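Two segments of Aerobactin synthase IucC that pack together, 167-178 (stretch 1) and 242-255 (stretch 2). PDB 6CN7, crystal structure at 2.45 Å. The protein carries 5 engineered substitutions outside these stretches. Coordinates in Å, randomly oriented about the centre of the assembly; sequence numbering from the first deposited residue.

Stretch 1 (167-178) RLHWLAVKREHM
Stretch 2 242-255: GRMVSLGEFGDLWL

R167 buries the most surface, using its length (m, t, t): CG lies 3.8 Å from L253 CD2 and CD 4.2 Å from F250 C. NE comes 3.3 Å from G251 O, but at a poor angle for bonding.

W170 (chi1 m, chi2 90°) reaches along stretch 2 to F250. Its five-membered ring meets the F250 ring obliquely, planes at 53°, with W170 CD1 3.7 Å from F250 CB. W170 NE1 donates to F250 O at 3.1 Å, so a buried indole satisfies its polar atom on backbone. On the same face, L168 (m, t) sets CD1 over the W254 five-membered ring, 3.9 Å from its centroid. The chain turns at G251, which carries W254 (m, chi2 86°) to that position.

Stretch 1 continues a strand through 174, then makes a 3-10 turn at 175-177. Strand 244-250 of stretch 2 lies antiparallel to it, the axes at 158° and 4.5 Å apart at their closest; after G251 the second strand crosses at 111°. Two registers meet. A172 pairs with V245 through a reciprocal couple, A172 N to V245 O at 2.9 Å and V245 N to A172 O at 3.1 Å. Beyond the bulge, W170 N donates to G248 O at 2.8 Å while W170 O accepts from L247 N at 3.0 Å. L247 is the extra residue: its near-helical phi/psi of -94/-30 leaves the extended region, and G248 follows at 114/-169, angles that call for glycine.

The other face bears H169 (t, chi2 83°), whose NE2 hydrogen-bonds S246 OG at 2.9 Å, with L171 (m, t) placing CD1 4.0 Å from M244 CE. E249 (m, t), exposed, faces H169 in a non-hydrogen-bonded pair, H169 CA to E249 CA at 4.2 Å, and reaches back through water: water 1 donates to R167 O at 2.9 Å and weakly to E249 OE2, also at 2.9 Å.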

ATOM      1  N   ARG A 167       2.286 -16.758  -2.795  1.00 57.17           N
ATOM      2  CA  ARG A 167       1.880 -17.451  -1.584  1.00 56.22           C
ATOM      3  C   ARG A 167       0.854 -16.623  -0.822  1.00 55.37           C
ATOM      4  O   ARG A 167       0.735 -15.408  -1.006  1.00 54.68           O
ATOM      5  CB  ARG A 167       3.086 -17.724  -0.683  1.00 60.10           C
ATOM      6  CG  ARG A 167       4.000 -18.830  -1.169  1.00 65.02           C
ATOM      7  CD  ARG A 167       5.099 -19.102  -0.156  1.00 71.99           C
ATOM      8  NE  ARG A 167       6.001 -20.166  -0.588  1.00 80.37           N
ATOM      9  CZ  ARG A 167       7.095 -20.530   0.073  1.00 85.24           C
ATOM     10  NH1 ARG A 167       7.435 -19.915   1.198  1.00 85.66           N
ATOM     11  NH2 ARG A 167       7.855 -21.511  -0.395  1.00 89.24           N
ATOM     12  N   LEU A 168       0.113 -17.299   0.047  1.00 54.71           N
ATOM     13  CA  LEU A 168      -0.836 -16.634   0.922  1.00 52.25           C
ATOM     14  C   LEU A 168      -0.187 -16.308   2.260  1.00 53.13           C
ATOM     15  O   LEU A 168       0.734 -16.994   2.714  1.00 56.11           O
ATOM     16  CB  LEU A 168      -2.066 -17.509   1.151  1.00 55.46           C
ATOM     17  CG  LEU A 168      -2.837 -17.906  -0.107  1.00 52.59           C
ATOM     18  CD1 LEU A 168      -3.986 -18.834   0.256  1.00 49.39           C
ATOM     19  CD2 LEU A 168      -3.341 -16.674  -0.848  1.00 50.75           C
ATOM     20  N   HIS A 169      -0.677 -15.243   2.883  1.00 49.23           N
ATOM     21  CA  HIS A 169      -0.305 -14.897   4.243  1.00 51.47           C
ATOM     22  C   HIS A 169      -1.244 -15.607   5.213  1.00 53.66           C
ATOM     23  O   HIS A 169      -2.423 -15.821   4.915  1.00 54.22           O
ATOM     24  CB  HIS A 169      -0.370 -13.384   4.442  1.00 49.52           C
ATOM     25  CG  HIS A 169       0.311 -12.903   5.683  1.00 54.33           C
ATOM     26  ND1 HIS A 169       1.669 -12.672   5.744  1.00 55.88           N
ATOM     27  CD2 HIS A 169      -0.177 -12.598   6.907  1.00 58.03           C
ATOM     28  CE1 HIS A 169       1.987 -12.250   6.955  1.00 57.13           C
ATOM     29  NE2 HIS A 169       0.885 -12.196   7.679  1.00 58.13           N
ATOM     30  N   TRP A 170      -0.713 -15.980   6.376  1.00 52.14           N
ATOM     31  CA  TRP A 170      -1.449 -16.787   7.342  1.00 57.69           C
ATOM     32  C   TRP A 170      -1.520 -16.076   8.684  1.00 59.92           C
ATOM     33  O   TRP A 170      -0.499 -15.608   9.201  1.00 61.97           O
ATOM     34  CB  TRP A 170      -0.801 -18.163   7.504  1.00 59.58           C
ATOM     35  CG  TRP A 170      -0.962 -19.005   6.286  1.00 62.73           C
ATOM     36  CD1 TRP A 170      -0.111 -19.081   5.224  1.00 64.99           C
ATOM     37  CD2 TRP A 170      -2.054 -19.882   5.990  1.00 62.61           C
ATOM     38  NE1 TRP A 170      -0.601 -19.956   4.286  1.00 64.19           N
ATOM     39  CE2 TRP A 170      -1.794 -20.462   4.733  1.00 60.98           C
ATOM     40  CE3 TRP A 170      -3.225 -20.237   6.667  1.00 65.59           C
ATOM     41  CZ2 TRP A 170      -2.661 -21.375   4.140  1.00 58.32           C
ATOM     42  CZ3 TRP A 170      -4.083 -21.146   6.077  1.00 62.91           C
ATOM     43  CH2 TRP A 170      -3.798 -21.703   4.827  1.00 59.59           C
ATOM     44  N   LEU A 171      -2.726 -16.002   9.238  1.00 60.63           N
ATOM     45  CA  LEU A 171      -2.972 -15.434  10.554  1.00 64.59           C
ATOM     46  C   LEU A 171      -3.441 -16.520  11.510  1.00 67.12           C
ATOM     47  O   LEU A 171      -3.824 -17.622  11.107  1.00 63.48           O
ATOM     48  CB  LEU A 171      -4.024 -14.319  10.484  1.00 65.85           C
ATOM     49  CG  LEU A 171      -3.695 -13.074   9.660  1.00 65.73           C
ATOM     50  CD1 LEU A 171      -4.863 -12.102   9.704  1.00 63.82           C
ATOM     51  CD2 LEU A 171      -2.425 -12.412  10.162  1.00 67.67           C
ATOM     52  N   ALA A 172      -3.406 -16.192  12.799  1.00 71.02           N
ATOM     53  CA  ALA A 172      -3.960 -17.036  13.847  1.00 72.01           C
ATOM     54  C   ALA A 172      -5.002 -16.235  14.611  1.00 72.44           C
ATOM     55  O   ALA A 172      -4.738 -15.100  15.021  1.00 71.80           O
ATOM     56  CB  ALA A 172      -2.868 -17.541  14.794  1.00 74.43           C
ATOM     57  N   VAL A 173      -6.183 -16.821  14.790  1.00 76.83           N
ATOM     58  CA  VAL A 173      -7.305 -16.146  15.426  1.00 81.01           C
ATOM     59  C   VAL A 173      -7.911 -17.071  16.468  1.00 82.62           C
ATOM     60  O   VAL A 173      -7.931 -18.294  16.305  1.00 82.92           O
ATOM     61  CB  VAL A 173      -8.372 -15.727  14.392  1.00 81.86           C
ATOM     62  CG1 VAL A 173      -9.541 -15.019  15.073  1.00 86.40           C
ATOM     63  CG2 VAL A 173      -7.759 -14.837  13.322  1.00 78.93           C
ATOM     64  N   LYS A 174      -8.407 -16.475  17.549  1.00 84.99           N
ATOM     65  CA  LYS A 174      -9.075 -17.245  18.587  1.00 83.30           C
ATOM     66  C   LYS A 174     -10.376 -17.835  18.051  1.00 80.76           C
ATOM     67  O   LYS A 174     -11.105 -17.189  17.293  1.00 73.39           O
ATOM     68  CB  LYS A 174      -9.356 -16.366  19.806  1.00 82.95           C
ATOM     69  N   ARG A 175     -10.660 -19.077  18.447  1.00 87.40           N
ATOM     70  CA  ARG A 175     -11.856 -19.753  17.952  1.00 88.06           C
ATOM     71  C   ARG A 175     -13.118 -18.971  18.293  1.00 82.61           C
ATOM     72  O   ARG A 175     -14.025 -18.850  17.460  1.00 79.26           O
ATOM     73  CB  ARG A 175     -11.928 -21.170  18.527  1.00 94.63           C
ATOM     74  CG  ARG A 175     -13.088 -21.995  17.987  1.00 98.38           C
ATOM     75  CD  ARG A 175     -13.074 -23.420  18.528  1.00100.87           C
ATOM     76  NE  ARG A 175     -12.032 -24.249  17.923  1.00 99.54           N
ATOM     77  CZ  ARG A 175     -12.186 -24.965  16.814  1.00 98.73           C
ATOM     78  NH1 ARG A 175     -13.344 -24.962  16.162  1.00 97.96           N
ATOM     79  NH2 ARG A 175     -11.179 -25.692  16.349  1.00 97.74           N
ATOM     80  N   GLU A 176     -13.195 -18.420  19.508  1.00 81.67           N
ATOM     81  CA  GLU A 176     -14.378 -17.669  19.911  1.00 85.22           C
ATOM     82  C   GLU A 176     -14.623 -16.452  19.027  1.00 89.20           C
ATOM     83  O   GLU A 176     -15.726 -15.895  19.057  1.00 88.92           O
ATOM     84  CB  GLU A 176     -14.251 -17.227  21.372  1.00 88.62           C
ATOM     85  CG  GLU A 176     -13.098 -16.270  21.647  1.00 90.79           C
ATOM     86  CD  GLU A 176     -13.066 -15.793  23.087  1.00 96.36           C
ATOM     87  OE1 GLU A 176     -13.999 -16.124  23.849  1.00 99.71           O
ATOM     88  OE2 GLU A 176     -12.106 -15.084  23.457  1.00 97.25           O
ATOM     89  N   HIS A 177     -13.630 -16.029  18.244  1.00 94.07           N
ATOM     90  CA  HIS A 177     -13.755 -14.848  17.402  1.00 92.83           C
ATOM     91  C   HIS A 177     -14.238 -15.152  15.989  1.00 93.18           C
ATOM     92  O   HIS A 177     -14.477 -14.210  15.225  1.00 93.80           O
ATOM     93  CB  HIS A 177     -12.410 -14.120  17.300  1.00 92.31           C
ATOM     94  CG  HIS A 177     -11.973 -13.460  18.570  1.00 96.15           C
ATOM     95  ND1 HIS A 177     -12.788 -13.355  19.677  1.00 97.57           N
ATOM     96  CD2 HIS A 177     -10.804 -12.866  18.905  1.00 96.73           C
ATOM     97  CE1 HIS A 177     -12.138 -12.727  20.640  1.00 99.36           C
ATOM     98  NE2 HIS A 177     -10.931 -12.420  20.197  1.00 98.81           N
ATOM     99  N   MET A 178     -14.382 -16.423  15.615  1.00 91.80           N
ATOM    100  CA  MET A 178     -14.634 -16.778  14.225  1.00 90.35           C
ATOM    101  C   MET A 178     -15.873 -17.648  14.090  1.00 89.05           C
ATOM    102  O   MET A 178     -16.157 -18.492  14.946  1.00 93.59           O
ATOM    103  CB  MET A 178     -13.437 -17.510  13.619  1.00 92.48           C
ATOM    104  CG  MET A 178     -13.217 -17.184  12.148  1.00 95.12           C
ATOM    105  SD  MET A 178     -11.876 -18.110  11.384  1.00 98.51           S
ATOM    106  CE  MET A 178     -10.551 -17.831  12.555  1.00 99.43           C
ATOM    107  N   GLY A 242      -2.499  -8.700  20.668  1.00 78.25           N
ATOM    108  CA  GLY A 242      -2.432 -10.145  20.705  1.00 82.41           C
ATOM    109  C   GLY A 242      -3.707 -10.861  20.319  1.00 86.11           C
ATOM    110  O   GLY A 242      -3.696 -12.095  20.231  1.00 88.36           O
ATOM    111  N   ARG A 243      -4.807 -10.137  20.087  1.00 85.68           N
ATOM    112  CA  ARG A 243      -6.034 -10.784  19.637  1.00 85.19           C
ATOM    113  C   ARG A 243      -5.845 -11.502  18.308  1.00 82.63           C
ATOM    114  O   ARG A 243      -6.652 -12.371  17.964  1.00 82.55           O
ATOM    115  CB  ARG A 243      -7.163  -9.757  19.511  1.00 85.22           C
ATOM    116  CG  ARG A 243      -7.591  -9.129  20.827  1.00 88.80           C
ATOM    117  CD  ARG A 243      -8.920  -8.397  20.689  1.00 90.85           C
ATOM    118  NE  ARG A 243      -9.321  -7.751  21.936  1.00 95.33           N
ATOM    119  N   MET A 244      -4.799 -11.158  17.559  1.00 79.99           N
ATOM    120  CA  MET A 244      -4.502 -11.781  16.279  1.00 77.08           C
ATOM    121  C   MET A 244      -2.992 -11.863  16.131  1.00 72.99           C
ATOM    122  O   MET A 244      -2.273 -10.964  16.575  1.00 73.40           O
ATOM    123  CB  MET A 244      -5.096 -10.983  15.116  1.00 79.40           C
ATOM    124  CG  MET A 244      -6.599 -11.122  14.945  1.00 84.82           C
ATOM    125  SD  MET A 244      -7.292  -9.892  13.814  1.00 89.15           S
ATOM    126  CE  MET A 244      -5.926  -9.594  12.689  1.00 83.22           C
ATOM    127  N   VAL A 245      -2.518 -12.934  15.501  1.00 67.20           N
ATOM    128  CA  VAL A 245      -1.088 -13.187  15.365  1.00 66.80           C
ATOM    129  C   VAL A 245      -0.763 -13.369  13.890  1.00 65.43           C
ATOM    130  O   VAL A 245      -1.445 -14.122  13.187  1.00 66.62           O
ATOM    131  CB  VAL A 245      -0.645 -14.419  16.177  1.00 67.67           C
ATOM    132  CG1 VAL A 245       0.842 -14.691  15.984  1.00 66.26           C
ATOM    133  CG2 VAL A 245      -0.964 -14.216  17.651  1.00 69.15           C
ATOM    134  N   SER A 246       0.278 -12.680  13.429  1.00 65.50           N
ATOM    135  CA  SER A 246       0.742 -12.785  12.053  1.00 63.47           C
ATOM    136  C   SER A 246       1.837 -13.842  11.977  1.00 63.63           C
ATOM    137  O   SER A 246       2.893 -13.694  12.600  1.00 66.23           O
ATOM    138  CB  SER A 246       1.256 -11.431  11.565  1.00 62.80           C
ATOM    139  OG  SER A 246       1.954 -11.556  10.344  1.00 63.48           O
ATOM    140  N   LEU A 247       1.585 -14.905  11.212  1.00 62.30           N
ATOM    141  CA  LEU A 247       2.527 -16.012  11.115  1.00 66.42           C
ATOM    142  C   LEU A 247       3.467 -15.883   9.928  1.00 62.95           C
ATOM    143  O   LEU A 247       4.604 -16.365   9.994  1.00 64.93           O
ATOM    144  CB  LEU A 247       1.772 -17.341  11.017  1.00 72.20           C
ATOM    145  CG  LEU A 247       1.267 -17.928  12.337  1.00 78.15           C
ATOM    146  CD1 LEU A 247       0.331 -16.968  13.048  1.00 80.81           C
ATOM    147  CD2 LEU A 247       0.576 -19.257  12.092  1.00 80.80           C
ATOM    148  N   GLY A 248       3.025 -15.251   8.854  1.00 60.61           N
ATOM    149  CA  GLY A 248       3.823 -15.095   7.657  1.00 58.80           C
ATOM    150  C   GLY A 248       3.219 -15.852   6.489  1.00 59.32           C
ATOM    151  O   GLY A 248       2.088 -16.345   6.538  1.00 57.38           O
ATOM    152  N   GLU A 249       4.004 -15.942   5.421  1.00 60.87           N
ATOM    153  CA  GLU A 249       3.574 -16.611   4.203  1.00 61.61           C
ATOM    154  C   GLU A 249       4.023 -18.065   4.226  1.00 63.72           C
ATOM    155  O   GLU A 249       5.168 -18.364   4.580  1.00 66.65           O
ATOM    156  CB  GLU A 249       4.136 -15.897   2.974  1.00 61.39           C
ATOM    157  CG  GLU A 249       3.640 -14.469   2.817  1.00 61.37           C
ATOM    158  CD  GLU A 249       4.163 -13.805   1.560  1.00 67.03           C
ATOM    159  OE1 GLU A 249       5.072 -14.377   0.918  1.00 69.64           O
ATOM    160  OE2 GLU A 249       3.663 -12.713   1.210  1.00 66.94           O
ATOM    161  N   PHE A 250       3.115 -18.965   3.855  1.00 62.96           N
ATOM    162  CA  PHE A 250       3.405 -20.391   3.824  1.00 60.18           C
ATOM    163  C   PHE A 250       2.645 -21.034   2.675  1.00 55.00           C
ATOM    164  O   PHE A 250       1.614 -20.528   2.225  1.00 52.65           O
ATOM    165  CB  PHE A 250       3.005 -21.099   5.126  1.00 66.74           C
ATOM    166  CG  PHE A 250       3.714 -20.596   6.349  1.00 71.58           C
ATOM    167  CD1 PHE A 250       4.978 -21.059   6.675  1.00 75.36           C
ATOM    168  CD2 PHE A 250       3.104 -19.682   7.189  1.00 72.84           C
ATOM    169  CE1 PHE A 250       5.625 -20.605   7.810  1.00 77.16           C
ATOM    170  CE2 PHE A 250       3.744 -19.225   8.323  1.00 74.37           C
ATOM    171  CZ  PHE A 250       5.007 -19.688   8.634  1.00 75.99           C
ATOM    172  N   GLY A 251       3.166 -22.163   2.213  1.00 57.25           N
ATOM    173  CA  GLY A 251       2.396 -23.084   1.409  1.00 51.19           C
ATOM    174  C   GLY A 251       2.581 -22.910  -0.084  1.00 52.27           C
ATOM    175  O   GLY A 251       3.581 -22.383  -0.578  1.00 54.69           O
ATOM    176  N   ASP A 252       1.567 -23.365  -0.814  1.00 51.81           N
ATOM    177  CA  ASP A 252       1.618 -23.454  -2.262  1.00 56.79           C
ATOM    178  C   ASP A 252       1.476 -22.078  -2.903  1.00 59.65           C
ATOM    179  O   ASP A 252       1.133 -21.085  -2.258  1.00 57.30           O
ATOM    180  CB  ASP A 252       0.516 -24.383  -2.772  1.00 61.92           C
ATOM    181  CG  ASP A 252       0.731 -25.822  -2.352  1.00 66.12           C
ATOM    182  OD1 ASP A 252       1.895 -26.196  -2.093  1.00 67.32           O
ATOM    183  OD2 ASP A 252      -0.260 -26.576  -2.276  1.00 65.03           O
ATOM    184  N   LEU A 253       1.742 -22.039  -4.207  1.00 58.76           N
ATOM    185  CA  LEU A 253       1.607 -20.831  -5.005  1.00 54.33           C
ATOM    186  C   LEU A 253       0.227 -20.790  -5.643  1.00 49.28           C
ATOM    187  O   LEU A 253      -0.264 -21.802  -6.153  1.00 49.35           O
ATOM    188  CB  LEU A 253       2.690 -20.786  -6.084  1.00 55.79           C
ATOM    189  CG  LEU A 253       4.136 -20.683  -5.598  1.00 59.05           C
ATOM    190  CD1 LEU A 253       5.106 -20.813  -6.767  1.00 55.73           C
ATOM    191  CD2 LEU A 253       4.363 -19.370  -4.865  1.00 60.28           C
ATOM    192  N   TRP A 254      -0.395 -19.616  -5.616  1.00 50.54           N
ATOM    193  CA  TRP A 254      -1.763 -19.451  -6.080  1.00 49.71           C
ATOM    194  C   TRP A 254      -1.806 -18.513  -7.279  1.00 49.49           C
ATOM    195  O   TRP A 254      -0.944 -17.647  -7.444  1.00 47.41           O
ATOM    196  CB  TRP A 254      -2.660 -18.914  -4.959  1.00 51.48           C
ATOM    197  CG  TRP A 254      -2.861 -19.905  -3.852  1.00 51.56           C
ATOM    198  CD1 TRP A 254      -2.052 -20.099  -2.772  1.00 52.24           C
ATOM    199  CD2 TRP A 254      -3.934 -20.845  -3.725  1.00 49.71           C
ATOM    200  NE1 TRP A 254      -2.557 -21.097  -1.977  1.00 54.52           N
ATOM    201  CE2 TRP A 254      -3.711 -21.572  -2.540  1.00 51.58           C
ATOM    202  CE3 TRP A 254      -5.061 -21.141  -4.496  1.00 51.17           C
ATOM    203  CZ2 TRP A 254      -4.573 -22.576  -2.107  1.00 49.54           C
ATOM    204  CZ3 TRP A 254      -5.915 -22.137  -4.067  1.00 50.85           C
ATOM    205  CH2 TRP A 254      -5.667 -22.842  -2.882  1.00 50.40           C
ATOM    206  N   LEU A 255      -2.835 -18.690  -8.104  1.00 50.83           N
ATOM    207  CA  LEU A 255      -2.988 -17.968  -9.357  1.00 47.11           C
ATOM    208  C   LEU A 255      -4.376 -17.346  -9.386  1.00 45.64           C
ATOM    209  O   LEU A 255      -5.363 -18.012  -9.060  1.00 47.86           O
ATOM    210  CB  LEU A 255      -2.790 -18.911 -10.547  1.00 51.95           C
ATOM    211  CG  LEU A 255      -3.022 -18.369 -11.955  1.00 56.01           C
ATOM    212  CD1 LEU A 255      -1.930 -17.388 -12.336  1.00 60.08           C
ATOM    213  CD2 LEU A 255      -3.084 -19.522 -12.939  1.00 57.50           C
TER
HETATM  214  O   HOH W   1       3.010 -13.605  -1.486  1.00 45.12           O
HETATM  215  O   HOH W   2       2.523 -11.363   2.861  1.00 53.98           O